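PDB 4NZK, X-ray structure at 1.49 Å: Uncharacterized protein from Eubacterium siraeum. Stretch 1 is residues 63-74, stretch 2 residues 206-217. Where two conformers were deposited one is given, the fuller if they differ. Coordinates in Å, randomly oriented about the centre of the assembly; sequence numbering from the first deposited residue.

Stretch 1 63-74: LVVDIDGHTWGI
Stretch 2 (206-217) FTEYNERIKNDP

Residues 63-74 form an antiparallel β-hairpin, with strands 63-67 and 70-74 joined by a type I' turn from I67 to H70. Paired backbone hydrogen bonds hold it together: L63 N to I74 O and I74 N to L63 O (both 2.8 Å), V65 N to W72 O (3.0 Å), W72 N to V65 O (2.8 Å), I67 N to H70 O (2.8 Å) and H70 N to I67 O (3.1 Å). Residues 206-217 leave a helix at T207, pass through E208 and Y209 with positive phi (61/45 and 59/49), and enter a short helix, 211-214. N210 (chi1 t) caps it, its OD1 accepting from R212 N at 3.0 Å. The second stretch covers one face of the hairpin, burying 483 Å² in total; in the closest CA pair, T71 CA lies 6.3 Å from D216 CA.

L63 points its side chain away, whereas V64 (-103/122, chi1 t) points toward the second stretch. Its CG2 lies 3.5 Å from T207 CG2, and its CG1 packs over one face of the R212 guanidinium, 3.7 Å from CZ, leaving the polar edge of that group free for hydrogen bonding. V65 (chi1 p) again turns away. D66 (chi1 m) starts sideways, but its carboxylate reaches R212: OD1 accepts from R212 NH2 at 2.9 Å and 170°, a nearly linear hydrogen bond within a salt bridge, in the guanidinium plane. The arginine has chi1 to chi4 of -64°, 159°, 62° and -174°. Water 1 adds a second link, donating to D66 OD2 (2.7 Å) and accepting from R212 NE (3.0 Å).

At the turn, D68 (51/44) and G69 (81/4) both have positive phi; at G69 that phi by itself favours glycine. H70 (-125/142, chi1 m, chi2 -70°) then presents its ring edge to D216, ND1 donating to OD1 at 3.0 Å and weakly to OD2 at 3.2 Å. The same carboxylate, with D216 at -136/66 and chi1 t, accepts T71 N on OD2 (2.9 Å, 167°), so D216 binds both a side chain and the backbone of the second strand.

T71 (chi1 m) points toward the second stretch. Its OG1 donates to D66 OD1 (2.7 Å), tying the salt-bridge acceptor to the neighbouring strand, and receives hydrogen bonds from waters 2 and 3, which also donate to R212 O (2.7 Å) and D216 OD2 (2.9 Å), respectively. T71 CG2 lies 3.9 Å from I213 CD1. At G73 the absent side chain makes room for I213 (chi1 m, chi2 m): CD1 sits 3.6 Å from G73 N, and an ideal CB would crowd it at 3.2 Å.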

# COMPACT_ATOMS: atom_id res chain seq x y z
N LEU A 63 7.92 -19.15 -1.22
CA LEU A 63 7.41 -20.46 -1.64
C LEU A 63 6.84 -20.32 -3.04
O LEU A 63 5.98 -19.48 -3.29
CB LEU A 63 6.30 -20.90 -0.68
CG LEU A 63 5.54 -22.20 -1.00
CD1 LEU A 63 6.46 -23.40 -0.90
CD2 LEU A 63 4.30 -22.41 -0.14
N VAL A 64 7.30 -21.19 -3.93
CA VAL A 64 6.72 -21.35 -5.23
C VAL A 64 5.91 -22.63 -5.18
O VAL A 64 6.44 -23.70 -4.88
CB VAL A 64 7.78 -21.43 -6.31
CG1 VAL A 64 7.13 -21.67 -7.67
CG2 VAL A 64 8.59 -20.16 -6.33
N VAL A 65 4.62 -22.52 -5.48
CA VAL A 65 3.73 -23.67 -5.36
C VAL A 65 2.55 -23.54 -6.30
O VAL A 65 2.12 -22.43 -6.61
CB VAL A 65 3.27 -23.79 -3.88
CG1 VAL A 65 2.51 -22.54 -3.44
CG2 VAL A 65 2.48 -25.07 -3.60
N ASP A 66 2.06 -24.67 -6.81
CA ASP A 66 0.88 -24.65 -7.65
C ASP A 66 -0.38 -24.89 -6.82
O ASP A 66 -0.45 -25.82 -6.01
CB ASP A 66 0.99 -25.69 -8.78
CG ASP A 66 2.04 -25.33 -9.83
OD1 ASP A 66 2.80 -24.37 -9.66
OD2 ASP A 66 2.11 -26.05 -10.86
N ILE A 67 -1.35 -24.02 -7.01
CA ILE A 67 -2.62 -24.11 -6.29
C ILE A 67 -3.74 -24.00 -7.30
O ILE A 67 -3.83 -23.01 -8.03
CB ILE A 67 -2.78 -22.96 -5.27
CG1 ILE A 67 -1.62 -22.93 -4.28
CG2 ILE A 67 -4.09 -23.10 -4.51
CD1 ILE A 67 -1.61 -21.69 -3.38
N ASP A 68 -4.58 -25.04 -7.38
CA ASP A 68 -5.72 -25.04 -8.29
C ASP A 68 -5.31 -24.69 -9.72
O ASP A 68 -5.95 -23.88 -10.40
CB ASP A 68 -6.80 -24.08 -7.76
CG ASP A 68 -7.37 -24.53 -6.39
OD1 ASP A 68 -7.45 -25.76 -6.12
OD2 ASP A 68 -7.75 -23.63 -5.60
N GLY A 69 -4.20 -25.30 -10.15
CA GLY A 69 -3.71 -25.16 -11.53
C GLY A 69 -2.93 -23.90 -11.85
O GLY A 69 -2.57 -23.68 -13.01
N HIS A 70 -2.66 -23.04 -10.85
CA HIS A 70 -1.90 -21.81 -11.08
C HIS A 70 -0.70 -21.77 -10.14
O HIS A 70 -0.80 -22.16 -8.98
CB HIS A 70 -2.73 -20.53 -10.85
CG HIS A 70 -3.56 -20.08 -12.02
ND1 HIS A 70 -3.03 -19.58 -13.19
CD2 HIS A 70 -4.91 -20.00 -12.17
CE1 HIS A 70 -4.00 -19.24 -14.02
NE2 HIS A 70 -5.15 -19.49 -13.42
N THR A 71 0.41 -21.27 -10.64
CA THR A 71 1.60 -21.13 -9.83
C THR A 71 1.55 -19.81 -9.07
O THR A 71 1.32 -18.73 -9.64
CB THR A 71 2.86 -21.15 -10.71
OG1 THR A 71 2.88 -22.37 -11.46
CG2 THR A 71 4.13 -21.03 -9.86
N TRP A 72 1.86 -19.92 -7.79
CA TRP A 72 2.02 -18.76 -6.95
C TRP A 72 3.45 -18.65 -6.43
O TRP A 72 4.11 -19.66 -6.21
CB TRP A 72 1.17 -18.92 -5.70
CG TRP A 72 -0.28 -18.81 -5.88
CD1 TRP A 72 -1.11 -19.68 -6.53
CD2 TRP A 72 -1.13 -17.81 -5.29
NE1 TRP A 72 -2.40 -19.25 -6.43
CE2 TRP A 72 -2.44 -18.12 -5.67
CE3 TRP A 72 -0.89 -16.66 -4.52
CZ2 TRP A 72 -3.54 -17.33 -5.27
CZ3 TRP A 72 -1.97 -15.90 -4.13
CH2 TRP A 72 -3.27 -16.23 -4.52
N GLY A 73 3.89 -17.42 -6.21
CA GLY A 73 5.07 -17.12 -5.40
C GLY A 73 4.52 -16.38 -4.19
O GLY A 73 3.84 -15.35 -4.34
N ILE A 74 4.82 -16.91 -2.99
CA ILE A 74 4.31 -16.40 -1.71
C ILE A 74 5.43 -16.16 -0.75
O ILE A 74 6.22 -17.08 -0.45
CB ILE A 74 3.32 -17.40 -1.09
CG1 ILE A 74 2.19 -17.68 -2.10
CG2 ILE A 74 2.80 -16.86 0.26
CD1 ILE A 74 1.20 -18.73 -1.67
N PHE A 206 12.30 -12.44 -7.00
CA PHE A 206 12.40 -12.86 -5.59
C PHE A 206 12.57 -14.38 -5.46
O PHE A 206 13.11 -14.85 -4.47
CB PHE A 206 11.18 -12.44 -4.78
CG PHE A 206 11.24 -11.05 -4.20
CD1 PHE A 206 11.46 -9.94 -4.97
CD2 PHE A 206 11.01 -10.89 -2.85
CE1 PHE A 206 11.43 -8.67 -4.40
CE2 PHE A 206 11.02 -9.64 -2.26
CZ PHE A 206 11.21 -8.52 -3.05
N THR A 207 12.06 -15.16 -6.41
CA THR A 207 12.20 -16.62 -6.38
C THR A 207 13.48 -17.08 -7.11
O THR A 207 13.62 -18.23 -7.47
CB THR A 207 10.98 -17.30 -7.02
OG1 THR A 207 10.91 -16.94 -8.42
CG2 THR A 207 9.69 -16.89 -6.23
N GLU A 208 14.40 -16.14 -7.32
CA GLU A 208 15.66 -16.39 -8.01
C GLU A 208 15.39 -16.87 -9.44
O GLU A 208 15.99 -17.83 -9.95
CB GLU A 208 16.57 -17.33 -7.21
CG GLU A 208 16.61 -17.11 -5.69
CD GLU A 208 16.98 -15.70 -5.24
OE1 GLU A 208 16.28 -14.75 -5.67
OE2 GLU A 208 17.93 -15.53 -4.41
N TYR A 209 14.47 -16.16 -10.09
CA TYR A 209 14.09 -16.35 -11.47
C TYR A 209 13.56 -17.77 -11.76
O TYR A 209 13.99 -18.47 -12.71
CB TYR A 209 15.25 -15.88 -12.38
CG TYR A 209 15.54 -14.38 -12.21
CD1 TYR A 209 14.62 -13.46 -12.64
CD2 TYR A 209 16.67 -13.90 -11.56
CE1 TYR A 209 14.79 -12.11 -12.49
CE2 TYR A 209 16.88 -12.53 -11.39
CZ TYR A 209 15.92 -11.63 -11.87
OH TYR A 209 16.02 -10.26 -11.74
N ASN A 210 12.62 -18.21 -10.92
CA ASN A 210 11.95 -19.49 -11.15
C ASN A 210 11.02 -19.35 -12.37
O ASN A 210 10.10 -18.53 -12.37
CB ASN A 210 11.16 -19.91 -9.90
CG ASN A 210 10.69 -21.35 -9.97
OD1 ASN A 210 10.05 -21.75 -10.93
ND2 ASN A 210 11.04 -22.15 -8.97
N GLU A 211 11.28 -20.16 -13.39
CA GLU A 211 10.55 -20.06 -14.66
C GLU A 211 9.08 -20.35 -14.52
O GLU A 211 8.28 -19.86 -15.32
CB GLU A 211 11.20 -20.96 -15.75
CG GLU A 211 12.59 -20.49 -16.11
CD GLU A 211 12.63 -19.01 -16.55
OE1 GLU A 211 11.80 -18.66 -17.41
OE2 GLU A 211 13.50 -18.22 -16.06
N ARG A 212 8.69 -21.09 -13.48
CA ARG A 212 7.28 -21.38 -13.25
C ARG A 212 6.48 -20.10 -13.04
O ARG A 212 5.32 -20.03 -13.40
CB ARG A 212 7.07 -22.32 -12.08
CG ARG A 212 7.64 -23.71 -12.26
CD ARG A 212 7.86 -24.42 -10.96
NE ARG A 212 6.61 -24.62 -10.24
CZ ARG A 212 6.52 -25.11 -9.01
NH1 ARG A 212 7.61 -25.43 -8.31
NH2 ARG A 212 5.32 -25.26 -8.46
N ILE A 213 7.12 -19.10 -12.42
CA ILE A 213 6.48 -17.81 -12.19
C ILE A 213 6.29 -17.07 -13.49
O ILE A 213 5.20 -16.58 -13.80
CB ILE A 213 7.30 -16.94 -11.18
CG1 ILE A 213 7.34 -17.59 -9.80
CG2 ILE A 213 6.76 -15.54 -11.08
CD1 ILE A 213 6.01 -17.67 -9.08
N LYS A 214 7.36 -17.02 -14.30
CA LYS A 214 7.31 -16.29 -15.58
C LYS A 214 6.29 -16.90 -16.53
O LYS A 214 5.67 -16.19 -17.32
CB LYS A 214 8.72 -16.25 -16.23
CG LYS A 214 8.84 -15.50 -17.55
CD LYS A 214 10.19 -15.77 -18.18
CE LYS A 214 10.26 -15.21 -19.60
NZ LYS A 214 9.94 -13.76 -19.62
N ASN A 215 6.10 -18.20 -16.42
CA ASN A 215 5.22 -18.92 -17.31
C ASN A 215 3.75 -18.89 -16.93
O ASN A 215 2.93 -19.43 -17.67
CB ASN A 215 5.70 -20.36 -17.45
CG ASN A 215 7.04 -20.46 -18.19
OD1 ASN A 215 7.42 -19.58 -18.95
ND2 ASN A 215 7.75 -21.56 -17.97
N ASP A 216 3.42 -18.21 -15.82
CA ASP A 216 2.01 -18.12 -15.38
C ASP A 216 1.68 -16.67 -14.94
O ASP A 216 1.48 -16.34 -13.79
CB ASP A 216 1.77 -19.17 -14.29
CG ASP A 216 0.29 -19.57 -14.15
OD1 ASP A 216 -0.60 -18.93 -14.76
OD2 ASP A 216 0.03 -20.55 -13.41
N PRO A 217 1.69 -15.75 -15.91
CA PRO A 217 1.47 -14.36 -15.59
C PRO A 217 0.10 -14.04 -15.03
O PRO A 217 -0.88 -14.74 -15.28
CB PRO A 217 1.68 -13.62 -16.90
CG PRO A 217 1.74 -14.63 -17.94
CD PRO A 217 1.93 -15.98 -17.34
O HOH W 1 4.46 -25.46 -12.09
O HOH W 2 3.87 -22.17 -14.23
O HOH W 3 1.00 -23.27 -13.53